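Local coordinates for ssDNA binding protein (Aeropyrum pernix, PDB 4PSN) that binds single-stranded DNA, which it probably entraps in a system of tunnels running between the subunits of its assembly, at residues A44-N49 with S81-D86; E56-K61 with L90-W95; V126-E131 with G135-R140; A160-A165 with S195-E200. One frame throughout, in Å; residues are numbered along the deposited sequence.

Two contacts hold together the N-terminal half of the chain and two the C-terminal half. Contact 1 brings the first half of helix 40-61 against the start of strand 83-97, and contact 2 sets the end of that helix beside the middle of the strand. Their segments alternate along the chain, so the two loops cross, pinning helix and strand at points about 19 Å apart between centres. Beyond helix 100-113, contact 3 closes the short hairpin of strands 125-131 and 137-143. Contact 4 then closes a longer loop from strand 159-166 to helix 186-198. Contacts 3 and 4 share one sheet, their centres about 14 Å apart and 46 Å or more from those of contacts 1 and 2.

Contact 1 (A44-N49 with S81-D86); sequences AMAAGN and SQIQFD
This is a small apolar helix-on-sheet contact near the surface of the N-terminal half, where Ala46 of helix 40-61 rests on Ile83 and Phe85 at the start of strand 83-97. Almost half of the 142 Å² buried between the segments belongs to Ala46. With nothing beyond CB on the helix side, the backbones come close, and the CA atoms of Ala46 and Ile83 lie 6.8 Å apart. The methyl is met by both branches of Ile83, with CD1 the nearer at 3.7 Å from Ala46 CB and CG2 next at 4.0 Å. Ile83 reaches that far because its longer branch is nearly extended beyond CG1 (chi2 168°). Phe85, two residues further along and so on the same face of the strand, presents its ring edge to the helix: CE2 stands 3.4 Å from Ala46 O, which lies close to the ring plane. The partly positive hydrogens of the aromatic edge thus meet a carbonyl oxygen, a pairing likely to be mildly favourable. The same CE2 is 4.1 Å from Ala46 CB, so ring and isoleucine touch one alanine together. Gln84, between them, turns away from the helix. Around the contact, Leu25 of helix 17-28 also packs on Ala46, while Phe85 leans on Ile74 and Tyr76 of the adjoining strand 69-78. On the same helical turn, Gly48 O accepts a hydrogen bond from Thr170 OG1 of the second subunit. A helix laid against one face of an antiparallel sheet makes a two-layer alpha/beta fold, and here the small Ala46 lets the layers approach closely.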
loop_
_atom_site.group_PDB
_atom_site.type_symbol
_atom_site.label_atom_id
_atom_site.label_comp_id
_atom_site.label_asym_id
_atom_site.label_seq_id
_atom_site.Cartn_x
_atom_site.Cartn_y
_atom_site.Cartn_z
ATOM N N ALA C 44 -18.143 -9.296 -8.981
ATOM C CA ALA C 44 -17.831 -10.471 -8.168
ATOM C C ALA C 44 -17.638 -11.699 -9.053
ATOM O O ALA C 44 -16.747 -12.514 -8.814
ATOM C CB ALA C 44 -18.927 -10.729 -7.126
HETATM N N MSE C 45 -18.460 -11.816 -10.090
HETATM C CA MSE C 45 -18.390 -12.971 -10.980
HETATM C C MSE C 45 -17.191 -12.908 -11.894
HETATM O O MSE C 45 -16.543 -13.924 -12.163
HETATM C CB MSE C 45 -19.648 -13.083 -11.823
HETATM C CG MSE C 45 -20.866 -13.545 -11.047
HETATM SE SE MSE C 45 -22.424 -13.495 -12.228
HETATM C CE MSE C 45 -21.526 -13.981 -13.898
ATOM N N ALA C 46 -16.915 -11.714 -12.399
ATOM C CA ALA C 46 -15.718 -11.506 -13.208
ATOM C C ALA C 46 -14.469 -11.917 -12.432
ATOM O O ALA C 46 -13.617 -12.653 -12.937
ATOM C CB ALA C 46 -15.625 -10.043 -13.663
ATOM N N ALA C 47 -14.359 -11.446 -11.199
ATOM C CA ALA C 47 -13.191 -11.757 -10.384
ATOM C C ALA C 47 -13.145 -13.244 -10.039
ATOM O O ALA C 47 -12.075 -13.865 -10.058
ATOM C CB ALA C 47 -13.193 -10.930 -9.118
ATOM N N GLY C 48 -14.303 -13.814 -9.715
ATOM C CA GLY C 48 -14.380 -15.232 -9.396
ATOM C C GLY C 48 -13.998 -16.137 -10.556
ATOM O O GLY C 48 -13.256 -17.112 -10.380
ATOM N N ASN C 49 -14.515 -15.834 -11.742
ATOM C CA ASN C 49 -14.110 -16.535 -12.960
ATOM C C ASN C 49 -12.617 -16.419 -13.248
ATOM O O ASN C 49 -11.965 -17.404 -13.609
ATOM C CB ASN C 49 -14.877 -15.994 -14.174
ATOM C CG ASN C 49 -16.352 -16.354 -14.144
ATOM O OD1 ASN C 49 -16.759 -17.284 -13.442
ATOM N ND2 ASN C 49 -17.162 -15.620 -14.908
ATOM N N SER C 81 -22.019 -2.667 -19.968
ATOM C CA SER C 81 -22.292 -3.371 -18.716
ATOM C C SER C 81 -21.717 -4.783 -18.720
ATOM O O SER C 81 -22.229 -5.669 -18.045
ATOM C CB SER C 81 -23.803 -3.419 -18.439
ATOM O OG SER C 81 -24.333 -2.110 -18.284
ATOM N N GLN C 82 -20.650 -4.979 -19.486
ATOM C CA GLN C 82 -20.017 -6.283 -19.603
ATOM C C GLN C 82 -18.492 -6.207 -19.466
ATOM O O GLN C 82 -17.831 -5.395 -20.120
ATOM C CB GLN C 82 -20.394 -6.932 -20.940
ATOM C CG GLN C 82 -21.893 -7.149 -21.119
ATOM C CD GLN C 82 -22.236 -7.670 -22.503
ATOM O OE1 GLN C 82 -21.416 -7.601 -23.416
ATOM N NE2 GLN C 82 -23.447 -8.201 -22.664
ATOM N N ILE C 83 -17.953 -7.070 -18.614
ATOM C CA ILE C 83 -16.522 -7.162 -18.384
ATOM C C ILE C 83 -15.944 -8.319 -19.194
ATOM O O ILE C 83 -16.422 -9.447 -19.092
ATOM C CB ILE C 83 -16.233 -7.414 -16.892
ATOM C CG1 ILE C 83 -16.902 -6.341 -16.036
ATOM C CG2 ILE C 83 -14.738 -7.434 -16.630
ATOM C CD1 ILE C 83 -16.911 -6.649 -14.553
ATOM N N GLN C 84 -14.924 -8.040 -19.999
ATOM C CA GLN C 84 -14.224 -9.094 -20.718
ATOM C C GLN C 84 -12.721 -8.983 -20.486
ATOM O O GLN C 84 -12.138 -7.924 -20.689
ATOM C CB GLN C 84 -14.523 -9.012 -22.218
ATOM C CG GLN C 84 -16.007 -8.883 -22.560
ATOM C CD GLN C 84 -16.276 -7.806 -23.608
ATOM O OE1 GLN C 84 -16.181 -8.055 -24.812
ATOM N NE2 GLN C 84 -16.606 -6.597 -23.147
ATOM N N PHE C 85 -12.099 -10.078 -20.059
ATOM C CA PHE C 85 -10.649 -10.122 -19.906
ATOM C C PHE C 85 -9.972 -10.477 -21.225
ATOM O O PHE C 85 -10.498 -11.269 -22.003
ATOM C CB PHE C 85 -10.247 -11.142 -18.835
ATOM C CG PHE C 85 -10.688 -10.776 -17.458
ATOM C CD1 PHE C 85 -10.052 -9.765 -16.760
ATOM C CD2 PHE C 85 -11.738 -11.447 -16.850
ATOM C CE1 PHE C 85 -10.457 -9.416 -15.490
ATOM C CE2 PHE C 85 -12.153 -11.109 -15.578
ATOM C CZ PHE C 85 -11.517 -10.092 -14.891
ATOM N N ASP C 86 -8.809 -9.882 -21.486
ATOM C CA ASP C 86 -8.039 -10.248 -22.663
ATOM C C ASP C 86 -6.906 -11.169 -22.261
ATOM O O ASP C 86 -5.870 -10.718 -21.783
ATOM C CB ASP C 86 -7.474 -9.024 -23.381
ATOM C CG ASP C 86 -6.784 -9.391 -24.692
ATOM O OD1 ASP C 86 -6.415 -10.575 -24.857
ATOM O OD2 ASP C 86 -6.608 -8.503 -25.554
#

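Contact 2 (E56-K61 with L90-W95); sequences ELLVNK and LRVELW
Next to Leu57, which packs on Leu90 and Val92, Glu56 OE2 is gripped twice: by a salt bridge from Arg52 NH2 and by a hydrogen bond with Tyr143 OH of the second subunit. That polar flank points elsewhere, and the contact itself is wholly apolar and buried. Val92 is its centre. Its first torsion (chi1 170°) spreads the two methyls toward successive leucines of the helix, CG2 to Leu57 and CG1 to Leu58. Leu57 comes tip to tip, its CD2 3.9 Å from Val92 CG2, and the same methyl also meets Leu90 CD2 at 3.9 Å, so that it bridges two residues of one strand face. Leu58 arrives from another direction: with CG beside its backbone N (chi1 -71°), it slants across Val92, Leu58 CD2 lying 3.9 Å from Val92 CG1. Contact is thus made through methyl ends alone, in keeping with the 11.0 Å that separates the axes of the short segments, which run at 41° to each other. The helix here widens into a pi-type turn, with a weak bond from Lys61 N to Glu56 O of 3.1 Å. Leu62, just past the helix, adds to the cover over Leu57 and Val92, and Ile72 of strand 69-78 packs on Leu58. The helix therefore lies across two neighbouring strands, and at Trp95 the sheet continues as an antiparallel ladder into the second subunit.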
loop_
_atom_site.group_PDB
_atom_site.type_symbol
_atom_site.label_atom_id
_atom_site.label_comp_id
_atom_site.label_asym_id
_atom_site.label_seq_id
_atom_site.Cartn_x
_atom_site.Cartn_y
_atom_site.Cartn_z
ATOM N N GLU C 56 -6.027 -22.899 -11.817
ATOM C CA GLU C 56 -5.479 -23.981 -12.632
ATOM C C GLU C 56 -4.058 -23.665 -13.104
ATOM O O GLU C 56 -3.184 -24.540 -13.127
ATOM C CB GLU C 56 -6.376 -24.261 -13.838
ATOM C CG GLU C 56 -7.726 -24.803 -13.455
ATOM C CD GLU C 56 -7.626 -26.086 -12.634
ATOM O OE1 GLU C 56 -6.697 -26.889 -12.882
ATOM O OE2 GLU C 56 -8.470 -26.284 -11.732
ATOM N N LEU C 57 -3.828 -22.415 -13.479
ATOM C CA LEU C 57 -2.505 -22.008 -13.950
ATOM C C LEU C 57 -1.474 -22.078 -12.823
ATOM O O LEU C 57 -0.421 -22.702 -12.958
ATOM C CB LEU C 57 -2.568 -20.598 -14.534
ATOM C CG LEU C 57 -1.252 -19.971 -15.018
ATOM C CD1 LEU C 57 -0.598 -20.861 -16.056
ATOM C CD2 LEU C 57 -1.458 -18.567 -15.584
ATOM N N LEU C 58 -1.783 -21.435 -11.707
ATOM C CA LEU C 58 -0.808 -21.267 -10.636
ATOM C C LEU C 58 -0.509 -22.561 -9.914
ATOM O O LEU C 58 0.648 -22.928 -9.728
ATOM C CB LEU C 58 -1.274 -20.202 -9.630
ATOM C CG LEU C 58 -1.224 -18.776 -10.175
ATOM C CD1 LEU C 58 -1.802 -17.776 -9.183
ATOM C CD2 LEU C 58 0.212 -18.407 -10.533
ATOM N N VAL C 59 -1.568 -23.243 -9.501
ATOM C CA VAL C 59 -1.436 -24.408 -8.652
ATOM C C VAL C 59 -1.115 -25.667 -9.451
ATOM O O VAL C 59 -0.298 -26.474 -9.018
ATOM C CB VAL C 59 -2.710 -24.618 -7.788
ATOM C CG1 VAL C 59 -2.557 -25.821 -6.894
ATOM C CG2 VAL C 59 -2.995 -23.361 -6.951
ATOM N N ASN C 60 -1.734 -25.830 -10.622
ATOM C CA ASN C 60 -1.521 -27.054 -11.388
ATOM C C ASN C 60 -0.477 -26.976 -12.503
ATOM O O ASN C 60 0.244 -27.951 -12.745
ATOM C CB ASN C 60 -2.841 -27.592 -11.940
ATOM C CG ASN C 60 -3.825 -27.948 -10.842
ATOM O OD1 ASN C 60 -5.022 -27.688 -10.956
ATOM N ND2 ASN C 60 -3.319 -28.532 -9.761
ATOM N N LYS C 61 -0.387 -25.833 -13.178
ATOM C CA LYS C 61 0.518 -25.704 -14.322
ATOM C C LYS C 61 1.907 -25.208 -13.923
ATOM O O LYS C 61 2.918 -25.749 -14.382
ATOM C CB LYS C 61 -0.066 -24.754 -15.362
ATOM C CG LYS C 61 -1.430 -25.171 -15.869
ATOM C CD LYS C 61 -1.273 -26.082 -17.058
ATOM C CE LYS C 61 -2.334 -27.157 -17.058
ATOM N NZ LYS C 61 -3.660 -26.598 -17.436
ATOM N N LEU C 90 -2.354 -11.645 -20.448
ATOM C CA LEU C 90 -2.099 -12.209 -19.135
ATOM C C LEU C 90 -0.598 -12.361 -18.932
ATOM O O LEU C 90 0.097 -12.919 -19.774
ATOM C CB LEU C 90 -2.797 -13.563 -18.980
ATOM C CG LEU C 90 -2.435 -14.302 -17.693
ATOM C CD1 LEU C 90 -2.908 -13.524 -16.477
ATOM C CD2 LEU C 90 -3.019 -15.718 -17.704
ATOM N N ARG C 91 -0.097 -11.857 -17.813
ATOM C CA ARG C 91 1.310 -12.008 -17.491
ATOM C C ARG C 91 1.414 -12.466 -16.057
ATOM O O ARG C 91 0.787 -11.893 -15.174
ATOM C CB ARG C 91 2.056 -10.689 -17.681
ATOM C CG ARG C 91 3.507 -10.746 -17.246
ATOM C CD ARG C 91 4.090 -9.349 -17.034
ATOM N NE ARG C 91 4.163 -8.582 -18.274
ATOM C CZ ARG C 91 4.517 -7.301 -18.342
ATOM N NH1 ARG C 91 4.829 -6.635 -17.234
ATOM N NH2 ARG C 91 4.555 -6.686 -19.518
ATOM N N VAL C 92 2.190 -13.517 -15.823
ATOM C CA VAL C 92 2.355 -14.027 -14.474
ATOM C C VAL C 92 3.840 -14.126 -14.176
ATOM O O VAL C 92 4.621 -14.547 -15.022
ATOM C CB VAL C 92 1.666 -15.400 -14.293
ATOM C CG1 VAL C 92 2.054 -16.020 -12.956
ATOM C CG2 VAL C 92 0.142 -15.263 -14.386
ATOM N N GLU C 93 4.233 -13.674 -12.991
ATOM C CA GLU C 93 5.595 -13.850 -12.522
ATOM C C GLU C 93 5.548 -14.721 -11.280
ATOM O O GLU C 93 4.587 -14.680 -10.520
ATOM C CB GLU C 93 6.241 -12.502 -12.210
ATOM C CG GLU C 93 6.487 -11.638 -13.451
ATOM C CD GLU C 93 6.642 -10.165 -13.104
ATOM O OE1 GLU C 93 5.605 -9.474 -12.958
ATOM O OE2 GLU C 93 7.799 -9.701 -12.960
ATOM N N LEU C 94 6.586 -15.518 -11.086
ATOM C CA LEU C 94 6.649 -16.402 -9.945
ATOM C C LEU C 94 8.047 -16.371 -9.350
ATOM O O LEU C 94 9.051 -16.343 -10.075
ATOM C CB LEU C 94 6.272 -17.831 -10.363
ATOM C CG LEU C 94 6.475 -18.955 -9.345
ATOM C CD1 LEU C 94 5.512 -18.814 -8.185
ATOM C CD2 LEU C 94 6.322 -20.328 -10.036
ATOM N N TRP C 95 8.096 -16.386 -8.024
ATOM C CA TRP C 95 9.340 -16.440 -7.293
ATOM C C TRP C 95 9.205 -17.588 -6.300
ATOM O O TRP C 95 8.239 -17.646 -5.526
ATOM C CB TRP C 95 9.566 -15.124 -6.527
ATOM C CG TRP C 95 9.795 -13.873 -7.351
ATOM C CD1 TRP C 95 11.002 -13.289 -7.622
ATOM C CD2 TRP C 95 8.796 -13.015 -7.940
ATOM N NE1 TRP C 95 10.820 -12.141 -8.367
ATOM C CE2 TRP C 95 9.478 -11.947 -8.566
ATOM C CE3 TRP C 95 7.396 -13.049 -8.000
ATOM C CZ2 TRP C 95 8.808 -10.924 -9.257
ATOM C CZ3 TRP C 95 6.730 -12.032 -8.679
ATOM C CH2 TRP C 95 7.439 -10.984 -9.301
#

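Contact 3 (V126-E131 with G135-R140); sequences VEKVGE and GDVVYR
Glu127 and Arg140 form a hydrogen-bonded antiparallel pair, with Arg140 N 2.8 Å from Glu127 O and the return bond from Glu127 N to Arg140 O completing the ring. Further along, Val138 O accepts two amides. Val129 N lies 2.8 Å from Val138 O. The bond from Gly130 N to Val138 O is weak, at 3.4 Å. This is a classic beta bulge, which shifts the register by one residue. Beyond it, Val138 N makes a straight bond to Gly130 O (N-H...O angle 171°). The Tyr139 ring packs beside the Lys128 backbone, CD1 3.6 Å from Lys128 CA, while Val126 CG2 touches CD1 as well. The Tyr139 hydroxyl forms a hydrogen bond with Asp187 OD1, and Lys128 NZ forms a salt bridge with OD2 of the same carboxylate. A phenylalanine in place of Tyr139 would probably leave Asp187 with Lys128 but without the hydroxyl that also holds it. At the bulge Val129 points toward the partner strand, its CG2 3.4 Å from Arg140 CG, the two side chains crossing at about a right angle. Arg140, bent at chi3 (-33°), brings NH2 to 3.5 Å from Glu127 CB, yet Glu127 OE2 stays 5.5 Å from Arg140 NH2, too far for a salt bridge. Helix 186-198 covers Tyr139, and helix 206-218 covers Val138. The chemistry implies a hairpin held chiefly by its backbone amides, its charged ends turned mostly to partners elsewhere: Lys128 to Asp187, and Arg140 NE to Asp147 in a long, weak ion pair.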
loop_
_atom_site.group_PDB
_atom_site.type_symbol
_atom_site.label_atom_id
_atom_site.label_comp_id
_atom_site.label_asym_id
_atom_site.label_seq_id
_atom_site.Cartn_x
_atom_site.Cartn_y
_atom_site.Cartn_z
ATOM N N VAL C 126 37.283 3.942 -8.913
ATOM C CA VAL C 126 36.799 4.810 -9.979
ATOM C C VAL C 126 37.551 4.529 -11.255
ATOM O O VAL C 126 38.645 3.953 -11.233
ATOM C CB VAL C 126 36.991 6.320 -9.665
ATOM C CG1 VAL C 126 36.203 6.733 -8.421
ATOM C CG2 VAL C 126 38.464 6.656 -9.529
ATOM N N GLU C 127 36.963 4.945 -12.367
ATOM C CA GLU C 127 37.656 4.918 -13.645
ATOM C C GLU C 127 37.248 6.173 -14.392
ATOM O O GLU C 127 36.049 6.492 -14.456
ATOM C CB GLU C 127 37.264 3.668 -14.438
ATOM C CG GLU C 127 38.296 3.248 -15.476
ATOM C CD GLU C 127 39.653 2.903 -14.859
ATOM O OE1 GLU C 127 40.601 3.712 -14.998
ATOM O OE2 GLU C 127 39.770 1.821 -14.236
ATOM N N LYS C 128 38.233 6.891 -14.927
ATOM C CA LYS C 128 37.977 8.094 -15.701
ATOM C C LYS C 128 37.156 7.766 -16.948
ATOM O O LYS C 128 37.445 6.803 -17.665
ATOM C CB LYS C 128 39.288 8.796 -16.084
ATOM C CG LYS C 128 39.083 10.076 -16.902
ATOM C CD LYS C 128 40.312 10.981 -16.879
ATOM C CE LYS C 128 41.603 10.204 -17.090
ATOM N NZ LYS C 128 42.814 11.093 -17.131
ATOM N N VAL C 129 36.104 8.549 -17.167
ATOM C CA VAL C 129 35.260 8.427 -18.348
ATOM C C VAL C 129 35.676 9.417 -19.427
ATOM O O VAL C 129 35.786 9.065 -20.596
ATOM C CB VAL C 129 33.789 8.737 -18.018
ATOM C CG1 VAL C 129 32.934 8.665 -19.289
ATOM C CG2 VAL C 129 33.271 7.794 -16.966
ATOM N N GLY C 130 35.875 10.673 -19.041
ATOM C CA GLY C 130 36.201 11.706 -20.010
ATOM C C GLY C 130 36.074 13.104 -19.435
ATOM O O GLY C 130 35.897 13.270 -18.231
ATOM N N GLU C 131 36.179 14.106 -20.303
ATOM C CA GLU C 131 36.013 15.500 -19.920
ATOM C C GLU C 131 34.780 16.099 -20.583
ATOM O O GLU C 131 34.422 15.734 -21.703
ATOM C CB GLU C 131 37.246 16.312 -20.311
ATOM C CG GLU C 131 38.465 16.016 -19.458
ATOM C CD GLU C 131 39.633 16.952 -19.751
ATOM O OE1 GLU C 131 39.426 17.968 -20.457
ATOM O OE2 GLU C 131 40.756 16.666 -19.272
ATOM N N GLY C 135 35.530 21.341 -19.568
ATOM C CA GLY C 135 36.705 20.811 -18.891
ATOM C C GLY C 135 36.545 20.204 -17.496
ATOM O O GLY C 135 37.539 20.050 -16.784
ATOM N N ASP C 136 35.320 19.866 -17.090
ATOM C CA ASP C 136 35.145 19.079 -15.873
ATOM C C ASP C 136 35.632 17.671 -16.194
ATOM O O ASP C 136 35.570 17.244 -17.342
ATOM C CB ASP C 136 33.670 18.966 -15.443
ATOM C CG ASP C 136 32.932 20.290 -15.464
ATOM O OD1 ASP C 136 32.958 21.012 -14.450
ATOM O OD2 ASP C 136 32.286 20.590 -16.486
ATOM N N VAL C 137 36.077 16.937 -15.180
ATOM C CA VAL C 137 36.479 15.545 -15.369
ATOM C C VAL C 137 35.426 14.605 -14.767
ATOM O O VAL C 137 35.011 14.779 -13.623
ATOM C CB VAL C 137 37.844 15.263 -14.731
ATOM C CG1 VAL C 137 38.340 13.864 -15.144
ATOM C CG2 VAL C 137 38.831 16.334 -15.154
ATOM N N VAL C 138 35.007 13.609 -15.540
ATOM C CA VAL C 138 33.973 12.674 -15.104
ATOM C C VAL C 138 34.530 11.269 -14.879
ATOM O O VAL C 138 35.249 10.737 -15.726
ATOM C CB VAL C 138 32.802 12.621 -16.110
ATOM C CG1 VAL C 138 31.850 11.466 -15.790
ATOM C CG2 VAL C 138 32.055 13.951 -16.101
ATOM N N TYR C 139 34.200 10.696 -13.726
ATOM C CA TYR C 139 34.630 9.351 -13.361
ATOM C C TYR C 139 33.420 8.485 -13.115
ATOM O O TYR C 139 32.423 8.938 -12.541
ATOM C CB TYR C 139 35.454 9.363 -12.062
ATOM C CG TYR C 139 36.706 10.168 -12.153
ATOM C CD1 TYR C 139 37.935 9.563 -12.413
ATOM C CD2 TYR C 139 36.663 11.535 -11.989
ATOM C CE1 TYR C 139 39.088 10.308 -12.504
ATOM C CE2 TYR C 139 37.793 12.278 -12.075
ATOM C CZ TYR C 139 39.005 11.669 -12.340
ATOM O OH TYR C 139 40.131 12.445 -12.422
ATOM N N ARG C 140 33.504 7.233 -13.550
ATOM C CA ARG C 140 32.575 6.219 -13.075
ATOM C C ARG C 140 33.002 5.727 -11.692
ATOM O O ARG C 140 34.196 5.578 -11.414
ATOM C CB ARG C 140 32.546 5.019 -14.027
ATOM C CG ARG C 140 31.731 5.225 -15.299
ATOM C CD ARG C 140 31.545 3.893 -16.034
ATOM N NE ARG C 140 32.708 3.020 -15.858
ATOM C CZ ARG C 140 33.749 2.971 -16.688
ATOM N NH1 ARG C 140 33.776 3.740 -17.771
ATOM N NH2 ARG C 140 34.771 2.148 -16.439
#

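Contact 4 (A160-A165 with S195-E200)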
loop_
_atom_site.group_PDB
_atom_site.type_symbol
_atom_site.label_atom_id
_atom_site.label_comp_id
_atom_site.label_asym_id
_atom_site.label_seq_id
_atom_site.Cartn_x
_atom_site.Cartn_y
_atom_site.Cartn_z
ATOM N N ALA C 160 39.504 22.106 -6.317
ATOM C CA ALA C 160 38.491 21.541 -7.196
ATOM C C ALA C 160 37.154 21.433 -6.469
ATOM O O ALA C 160 37.112 21.280 -5.255
ATOM C CB ALA C 160 38.933 20.154 -7.709
ATOM N N LEU C 161 36.069 21.503 -7.229
ATOM C CA LEU C 161 34.755 21.147 -6.726
ATOM C C LEU C 161 34.476 19.702 -7.122
ATOM O O LEU C 161 34.738 19.303 -8.262
ATOM C CB LEU C 161 33.708 22.049 -7.356
ATOM C CG LEU C 161 33.945 23.537 -7.123
ATOM C CD1 LEU C 161 32.928 24.365 -7.884
ATOM C CD2 LEU C 161 33.880 23.852 -5.647
ATOM N N VAL C 162 33.942 18.926 -6.183
ATOM C CA VAL C 162 33.631 17.536 -6.429
ATOM C C VAL C 162 32.184 17.291 -6.032
ATOM O O VAL C 162 31.742 17.755 -4.986
ATOM C CB VAL C 162 34.518 16.618 -5.576
ATOM C CG1 VAL C 162 34.213 15.171 -5.894
ATOM C CG2 VAL C 162 35.990 16.918 -5.851
ATOM N N ARG C 163 31.445 16.585 -6.878
ATOM C CA ARG C 163 30.118 16.100 -6.494
ATOM C C ARG C 163 29.827 14.801 -7.218
ATOM O O ARG C 163 30.514 14.460 -8.167
ATOM C CB ARG C 163 29.003 17.139 -6.738
ATOM C CG ARG C 163 28.986 17.838 -8.081
ATOM C CD ARG C 163 30.126 18.851 -8.156
ATOM N NE ARG C 163 29.930 19.885 -9.165
ATOM C CZ ARG C 163 30.862 20.250 -10.042
ATOM N NH1 ARG C 163 30.605 21.211 -10.921
ATOM N NH2 ARG C 163 32.052 19.653 -10.044
ATOM N N GLY C 164 28.828 14.065 -6.769
ATOM C CA GLY C 164 28.570 12.786 -7.397
ATOM C C GLY C 164 27.519 12.019 -6.652
ATOM O O GLY C 164 26.901 12.547 -5.735
ATOM N N ALA C 165 27.320 10.763 -7.047
ATOM C CA ALA C 165 26.259 9.961 -6.480
ATOM C C ALA C 165 26.563 8.491 -6.741
ATOM O O ALA C 165 27.190 8.179 -7.744
ATOM C CB ALA C 165 24.930 10.337 -7.152
ATOM N N SER C 195 36.363 7.312 -1.449
ATOM C CA SER C 195 35.729 6.581 -0.360
ATOM C C SER C 195 35.560 7.480 0.876
ATOM O O SER C 195 34.525 7.471 1.528
ATOM C CB SER C 195 36.551 5.339 0.005
ATOM O OG SER C 195 36.762 4.504 -1.127
ATOM N N ARG C 196 36.598 8.235 1.203
ATOM C CA ARG C 196 36.538 9.193 2.304
ATOM C C ARG C 196 35.435 10.246 2.079
ATOM O O ARG C 196 34.677 10.580 2.989
ATOM C CB ARG C 196 37.911 9.857 2.457
ATOM C CG ARG C 196 37.946 11.149 3.264
ATOM C CD ARG C 196 37.614 10.897 4.718
ATOM N NE ARG C 196 37.720 9.475 5.027
ATOM C CZ ARG C 196 38.577 8.954 5.900
ATOM N NH1 ARG C 196 38.611 7.643 6.103
ATOM N NH2 ARG C 196 39.401 9.740 6.580
ATOM N N LEU C 197 35.331 10.751 0.858
ATOM C CA LEU C 197 34.310 11.740 0.551
ATOM C C LEU C 197 32.902 11.182 0.727
ATOM O O LEU C 197 32.031 11.845 1.297
ATOM C CB LEU C 197 34.509 12.288 -0.856
ATOM C CG LEU C 197 35.705 13.229 -0.995
ATOM C CD1 LEU C 197 36.018 13.508 -2.460
ATOM C CD2 LEU C 197 35.457 14.530 -0.234
ATOM N N PHE C 198 32.674 9.961 0.260
ATOM C CA PHE C 198 31.336 9.392 0.337
ATOM C C PHE C 198 30.942 8.947 1.740
ATOM O O PHE C 198 29.757 8.740 2.012
ATOM C CB PHE C 198 31.155 8.251 -0.676
ATOM C CG PHE C 198 30.652 8.727 -2.018
ATOM C CD1 PHE C 198 29.288 8.839 -2.255
ATOM C CD2 PHE C 198 31.539 9.097 -3.018
ATOM C CE1 PHE C 198 28.807 9.289 -3.476
ATOM C CE2 PHE C 198 31.072 9.567 -4.256
ATOM C CZ PHE C 198 29.701 9.664 -4.483
ATOM N N SER C 199 31.923 8.805 2.633
ATOM C CA SER C 199 31.617 8.502 4.037
ATOM C C SER C 199 30.850 9.645 4.723
ATOM O O SER C 199 30.297 9.475 5.799
ATOM C CB SER C 199 32.900 8.189 4.818
ATOM O OG SER C 199 33.603 9.383 5.108
ATOM N N GLU C 200 30.830 10.819 4.103
ATOM C CA GLU C 200 30.077 11.953 4.641
ATOM C C GLU C 200 28.964 12.389 3.688
ATOM O O GLU C 200 28.353 13.447 3.859
ATOM C CB GLU C 200 31.012 13.133 4.907
ATOM C CG GLU C 200 32.010 12.879 6.020
ATOM C CD GLU C 200 32.827 14.111 6.365
ATOM O OE1 GLU C 200 33.487 14.673 5.457
ATOM O OE2 GLU C 200 32.801 14.519 7.546
#
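Val162, Gly164 and Ala165 of strand 159-166 receive Leu197 and Phe198 from the last part of helix 186-198, a helix packed on an antiparallel sheet in the C-terminal half of the chain. Val162 comes first: its CG1 touches Leu197 CD1 at 4.2 Å, a light methyl-to-methyl contact, and the leucine gets there with CD1 anti to CA (chi2 168°). Arg163 turns to the opposite side of the strand, where its NH2 bonds Thr154 OG1. At Gly164 the aromatic ring closes in, Phe198 CZ standing 3.9 Å from the glycine carbonyl carbon. A CB on Gly164 would point toward the helix and lie 3.8 Å from Phe198 CZ, in ordinary contact with it. Ala165 directs its methyl the other way, to Val212 and Val213 of helix 206-218, and offers only main chain to Phe198: CE1 is 4.0 Å from Ala165 CA. The ring also meets Phe124, with the two planes at about 60°, and touches Leu151 and Leu172 of flanking strands. Cutting Phe198 back to an alanine would remove this wedge, and is likely to open a gap over Gly164 and Ala165 while depriving Phe124 of its ring partner. On the strand side the closest approach is made to Ala165 N, which lies in the plane of the Phe198 ring at its edge, 3.7 Å from CZ.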